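Local coordinates for mycosin-1 (Mycobacterium smegmatis, PDB 4KB5), which is a subtilisin-like serine protease that cleaves EspB and may regulate both ESX-1 type VII secretion and virulence, at residues A[332-336]-A[373-378]; A[2-7]-A[250-254]. All blocks are in the same frame, centred on the assembly; numbering follows the deposited sequence.

How the contacts relate
Both contacts hold an irregular segment near one end of the chain against the body of the subtilisin-like fold, and both lie away from the charge-relay residues. Contact 1 is a surface contact, in which the loop after helix 363-368 returns to the start of helix 334-343; its chemistry is polar, built on hydrogen bonds to loop carbonyls and waters lying between the segments. Contact 2 is partly buried and largely apolar: the N-terminal segment 2-7 lays a proline against two aromatic rings between strands 244-247 and 256-261, without a direct hydrogen bond. The buried areas are almost equal. Their centres are about 18 Å apart, yet they touch, Ala378 CB packing 4.2 Å from Leu254 CD1.

Contact 1 (A[332-336]-A[373-378]); sequences LTPAQ and DGPEKA
Thr333 and Gln336, the capping box at the start of helix 334-343, both reach across to backbone carbonyls of segment 373-378. Thr333 places OG1 between its backbone N and carbonyl carbon (chi1 57°), which turns the hydroxyl both to the helix end and to the loop. It donates to Glu376 O at 2.6 Å from OG1, in the carbonyl plane and on a lone pair; Thr333 OG1 in turn weakly accepts the backbone N-H of Gln336.

The Gln336 side chain works at both ends of its amide. OE1 takes the N-H of Thr333, 3.0 Å from Thr333 N, which closes the box, while NE2 gives a nearly straight bond to Gly374 O at 3.2 Å. That acceptor lies close to the Gln336 amide plane, although NE2 itself is tilted out of the Gly374 carbonyl plane. With its two ends held in this way the amide can hardly flip. CG stands anti to the carbonyl carbon (chi1 -67°) and the chain runs out extended, so that CG rests 3.5 Å from Pro375 O and is also close to Asp373 O. Glu376 runs alongside in the same direction, its CG 3.6 Å from Gln336 NE2, with carboxylate and amide planes 84° apart.

Ala335 CB packs against the loop backbone, nearest Glu376 O. One water accepts from Ala335 N and donates to Glu376 O, giving that carbonyl a second donor; another lies within hydrogen-bonding distance of both Gln336 O and Asp373 O, though with more acceptors around it than protons to give. At the margin, Leu332 CD2 comes within 3.9 Å of Asp373 CG, the two side chains crossing nearly at right angles.

The loop thus follows helix 363-368 back across the first turn of helix 334-343. Beyond it, Lys377 NZ bonds to Asn205 O in helix 194-206, and Leu332 leans on Ile337 and Arg340.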
loop_
_atom_site.group_PDB
_atom_site.type_symbol
_atom_site.label_atom_id
_atom_site.label_comp_id
_atom_site.label_asym_id
_atom_site.label_seq_id
_atom_site.Cartn_x
_atom_site.Cartn_y
_atom_site.Cartn_z
ATOM N N LEU A 332 -15.074 -3.629 -14.892
ATOM C CA LEU A 332 -15.269 -2.944 -13.621
ATOM C C LEU A 332 -14.343 -1.752 -13.526
ATOM O O LEU A 332 -13.206 -1.811 -13.991
ATOM C CB LEU A 332 -15.039 -3.892 -12.450
ATOM C CG LEU A 332 -16.072 -5.020 -12.293
ATOM C CD1 LEU A 332 -15.822 -5.773 -10.993
ATOM C CD2 LEU A 332 -17.509 -4.505 -12.350
ATOM N N THR A 333 -14.852 -0.669 -12.943
ATOM C CA THR A 333 -14.075 0.550 -12.726
ATOM C C THR A 333 -13.336 0.377 -11.395
ATOM O O THR A 333 -13.626 -0.557 -10.656
ATOM C CB THR A 333 -14.996 1.788 -12.646
ATOM O OG1 THR A 333 -15.953 1.606 -11.597
ATOM C CG2 THR A 333 -15.738 2.009 -13.963
ATOM N N PRO A 334 -12.382 1.275 -11.087
ATOM C CA PRO A 334 -11.719 1.208 -9.781
ATOM C C PRO A 334 -12.673 1.146 -8.584
ATOM O O PRO A 334 -12.470 0.325 -7.681
ATOM C CB PRO A 334 -10.889 2.492 -9.744
ATOM C CG PRO A 334 -10.582 2.776 -11.169
ATOM C CD PRO A 334 -11.721 2.236 -12.000
ATOM N N ALA A 335 -13.692 2.004 -8.561
ATOM C CA ALA A 335 -14.688 1.967 -7.477
ATOM C C ALA A 335 -15.356 0.597 -7.359
ATOM O O ALA A 335 -15.570 0.092 -6.258
ATOM C CB ALA A 335 -15.749 3.064 -7.656
ATOM N N GLN A 336 -15.687 0.007 -8.498
ATOM C CA GLN A 336 -16.380 -1.263 -8.527
ATOM C C GLN A 336 -15.479 -2.435 -8.144
ATOM O O GLN A 336 -15.954 -3.424 -7.581
ATOM C CB GLN A 336 -16.991 -1.477 -9.915
ATOM C CG GLN A 336 -18.103 -0.482 -10.198
ATOM C CD GLN A 336 -18.578 -0.511 -11.630
ATOM O OE1 GLN A 336 -17.840 -0.894 -12.542
ATOM N NE2 GLN A 336 -19.821 -0.079 -11.840
ATOM N N ASP A 373 -22.885 -4.384 -8.844
ATOM C CA ASP A 373 -21.650 -3.626 -9.136
ATOM C C ASP A 373 -21.524 -2.320 -8.345
ATOM O O ASP A 373 -20.441 -1.971 -7.875
ATOM C CB ASP A 373 -21.544 -3.326 -10.629
ATOM C CG ASP A 373 -21.258 -4.563 -11.454
ATOM O OD1 ASP A 373 -21.370 -4.488 -12.693
ATOM O OD2 ASP A 373 -20.910 -5.615 -10.865
ATOM N N GLY A 374 -22.637 -1.602 -8.202
ATOM C CA GLY A 374 -22.633 -0.322 -7.512
ATOM C C GLY A 374 -22.165 0.797 -8.425
ATOM O O GLY A 374 -21.955 0.578 -9.610
ATOM N N PRO A 375 -21.982 2.004 -7.868
ATOM C CA PRO A 375 -21.639 3.211 -8.650
ATOM C C PRO A 375 -20.283 3.089 -9.368
ATOM O O PRO A 375 -19.364 2.451 -8.853
ATOM C CB PRO A 375 -21.575 4.326 -7.599
ATOM C CG PRO A 375 -21.929 3.709 -6.281
ATOM C CD PRO A 375 -21.883 2.218 -6.411
ATOM N N GLU A 376 -20.169 3.705 -10.539
ATOM C CA GLU A 376 -18.949 3.629 -11.345
ATOM C C GLU A 376 -17.792 4.433 -10.749
ATOM O O GLU A 376 -16.640 4.037 -10.867
ATOM C CB GLU A 376 -19.220 4.071 -12.779
ATOM C CG GLU A 376 -20.094 3.094 -13.551
ATOM C CD GLU A 376 -20.265 3.476 -15.008
ATOM O OE1 GLU A 376 -19.807 4.565 -15.422
ATOM O OE2 GLU A 376 -20.868 2.680 -15.751
ATOM N N LYS A 377 -18.109 5.561 -10.118
ATOM C CA LYS A 377 -17.106 6.360 -9.426
ATOM C C LYS A 377 -17.561 6.597 -8.011
ATOM O O LYS A 377 -18.770 6.628 -7.743
ATOM C CB LYS A 377 -16.852 7.681 -10.156
ATOM C CG LYS A 377 -16.543 7.464 -11.628
ATOM C CD LYS A 377 -15.724 8.571 -12.250
ATOM C CE LYS A 377 -15.224 8.092 -13.599
ATOM N NZ LYS A 377 -14.730 9.191 -14.467
ATOM N N ALA A 378 -16.597 6.734 -7.096
ATOM C CA ALA A 378 -16.914 7.024 -5.703
ATOM C C ALA A 378 -17.843 8.242 -5.623
ATOM O O ALA A 378 -17.498 9.308 -6.123
ATOM C CB ALA A 378 -15.641 7.275 -4.900
HETATM O O HOH W 1 -13.986 4.576 -10.237
HETATM O O HOH W 2 -18.638 -4.121 -7.322
#

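Contact 2 (A[2-7]-A[250-254]); sequences IDPPVI and WYDPL
Pro5 sets its ring over one face of the Trp250 indole, in a CH-pi contact with CG 3.7 Å from the centroid of the five-membered ring and only 10° off its normal. Its CB covers the middle of the indole, 3.7 Å from Trp250 CE2. The same Pro5 CG reaches Tyr251 CD1 at 3.7 Å, so the proline sits against two consecutive aromatic side chains. Its CD lies 3.2 Å from Trp250 O.

Ile2 meets the indole differently, bringing CG1 to the ring edge, near its plane, 4.1 Å from Trp250 CZ3. Further along, Ile7 and Leu254 point their methyl ends at one another.

The two rings also pack together: Trp250 CD1 lies over one face of Tyr251, toward its rim. Placing Trp250 CG between the backbone N and carbonyl carbon (chi1 75°) turns the indole toward the N-terminal segment. Glu193 OE2 holds both Trp250 NE1 and Tyr251 OH, fixing the two polar ends together. A water at the edge of the tyrosine ring donates to Tyr251 OH and, at 2.8 Å, to Val6 O.

Farther out, Ile2 has backbone hydrogen bonds with Trp239, and Ile200 of helix 194-206 packs on Tyr251. The arrangement is that of an N-terminal extension wrapped around a subtilisin-like catalytic domain, here bound to the connection leading into strand 256-261 of its parallel sheet.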
loop_
_atom_site.group_PDB
_atom_site.type_symbol
_atom_site.label_atom_id
_atom_site.label_comp_id
_atom_site.label_asym_id
_atom_site.label_seq_id
_atom_site.Cartn_x
_atom_site.Cartn_y
_atom_site.Cartn_z
ATOM N N ILE A 2 -10.306 15.910 13.518
ATOM C CA ILE A 2 -10.067 16.329 12.142
ATOM C C ILE A 2 -11.180 15.844 11.219
ATOM O O ILE A 2 -11.810 14.818 11.476
ATOM C CB ILE A 2 -8.716 15.808 11.620
ATOM C CG1 ILE A 2 -8.236 16.657 10.441
ATOM C CG2 ILE A 2 -8.828 14.345 11.218
ATOM C CD1 ILE A 2 -7.238 17.728 10.827
ATOM N N ASP A 3 -11.415 16.586 10.142
ATOM C CA ASP A 3 -12.452 16.233 9.180
ATOM C C ASP A 3 -11.820 15.381 8.075
ATOM O O ASP A 3 -10.611 15.451 7.874
ATOM C CB ASP A 3 -13.060 17.501 8.565
ATOM C CG ASP A 3 -14.009 18.225 9.513
ATOM O OD1 ASP A 3 -14.688 17.564 10.324
ATOM O OD2 ASP A 3 -14.087 19.466 9.432
ATOM N N PRO A 4 -12.632 14.586 7.351
ATOM C CA PRO A 4 -12.138 13.919 6.141
ATOM C C PRO A 4 -11.512 14.917 5.164
ATOM O O PRO A 4 -11.947 16.063 5.100
ATOM C CB PRO A 4 -13.402 13.330 5.520
ATOM C CG PRO A 4 -14.337 13.140 6.658
ATOM C CD PRO A 4 -14.024 14.216 7.661
ATOM N N PRO A 5 -10.494 14.489 4.397
ATOM C CA PRO A 5 -9.818 15.470 3.569
ATOM C C PRO A 5 -10.638 15.917 2.357
ATOM O O PRO A 5 -11.435 15.160 1.806
ATOM C CB PRO A 5 -8.539 14.742 3.127
ATOM C CG PRO A 5 -8.920 13.297 3.139
ATOM C CD PRO A 5 -9.907 13.142 4.261
ATOM N N VAL A 6 -10.414 17.161 1.975
ATOM C CA VAL A 6 -11.034 17.779 0.821
ATOM C C VAL A 6 -10.157 17.513 -0.408
ATOM O O VAL A 6 -8.929 17.523 -0.310
ATOM C CB VAL A 6 -11.162 19.301 1.088
ATOM C CG1 VAL A 6 -11.487 20.075 -0.172
ATOM C CG2 VAL A 6 -12.192 19.569 2.185
ATOM N N ILE A 7 -10.784 17.244 -1.552
ATOM C CA ILE A 7 -10.053 17.123 -2.797
ATOM C C ILE A 7 -10.199 18.380 -3.664
ATOM O O ILE A 7 -11.308 18.785 -4.021
ATOM C CB ILE A 7 -10.453 15.866 -3.585
ATOM C CG1 ILE A 7 -10.011 14.614 -2.811
ATOM C CG2 ILE A 7 -9.852 15.907 -4.989
ATOM C CD1 ILE A 7 -9.901 13.363 -3.652
ATOM N N TRP A 250 -5.882 8.345 4.488
ATOM C CA TRP A 250 -7.134 9.047 4.775
ATOM C C TRP A 250 -7.961 9.480 3.585
ATOM O O TRP A 250 -9.023 10.065 3.776
ATOM C CB TRP A 250 -6.940 10.179 5.782
ATOM C CG TRP A 250 -6.270 11.424 5.245
ATOM C CD1 TRP A 250 -5.391 11.536 4.156
ATOM C CD2 TRP A 250 -6.360 12.783 5.802
ATOM N NE1 TRP A 250 -4.970 12.838 3.999
ATOM C CE2 TRP A 250 -5.504 13.636 4.956
ATOM C CE3 TRP A 250 -7.036 13.357 6.878
ATOM C CZ2 TRP A 250 -5.363 15.003 5.188
ATOM C CZ3 TRP A 250 -6.887 14.734 7.100
ATOM C CH2 TRP A 250 -6.068 15.535 6.276
ATOM N N TYR A 251 -7.533 9.167 2.362
ATOM C CA TYR A 251 -8.379 9.420 1.179
ATOM C C TYR A 251 -9.407 8.325 0.879
ATOM O O TYR A 251 -10.117 8.401 -0.120
ATOM C CB TYR A 251 -7.528 9.704 -0.057
ATOM C CG TYR A 251 -6.817 11.033 0.024
ATOM C CD1 TYR A 251 -7.518 12.242 -0.141
ATOM C CD2 TYR A 251 -5.462 11.094 0.309
ATOM C CE1 TYR A 251 -6.866 13.475 -0.040
ATOM C CE2 TYR A 251 -4.801 12.308 0.400
ATOM C CZ TYR A 251 -5.506 13.495 0.222
ATOM O OH TYR A 251 -4.842 14.692 0.322
ATOM N N ASP A 252 -9.481 7.310 1.736
ATOM C CA ASP A 252 -10.565 6.319 1.704
ATOM C C ASP A 252 -11.922 7.028 1.526
ATOM O O ASP A 252 -12.167 8.022 2.191
ATOM C CB ASP A 252 -10.570 5.542 3.016
ATOM C CG ASP A 252 -11.852 4.738 3.227
ATOM O OD1 ASP A 252 -12.612 5.045 4.179
ATOM O OD2 ASP A 252 -12.102 3.806 2.431
ATOM N N PRO A 253 -12.804 6.520 0.637
ATOM C CA PRO A 253 -12.754 5.298 -0.160
ATOM C C PRO A 253 -12.296 5.485 -1.607
ATOM O O PRO A 253 -12.461 4.575 -2.427
ATOM C CB PRO A 253 -14.222 4.829 -0.145
ATOM C CG PRO A 253 -15.028 6.098 -0.030
ATOM C CD PRO A 253 -14.111 7.193 0.481
ATOM N N LEU A 254 -11.753 6.654 -1.928
ATOM C CA LEU A 254 -11.118 6.847 -3.230
ATOM C C LEU A 254 -9.933 5.881 -3.379
ATOM O O LEU A 254 -9.739 5.284 -4.429
ATOM C CB LEU A 254 -10.668 8.294 -3.377
ATOM C CG LEU A 254 -10.585 8.881 -4.784
ATOM C CD1 LEU A 254 -11.736 8.453 -5.700
ATOM C CD2 LEU A 254 -10.543 10.392 -4.654
HETATM O O HOH W 3 -6.142 17.144 -0.572
#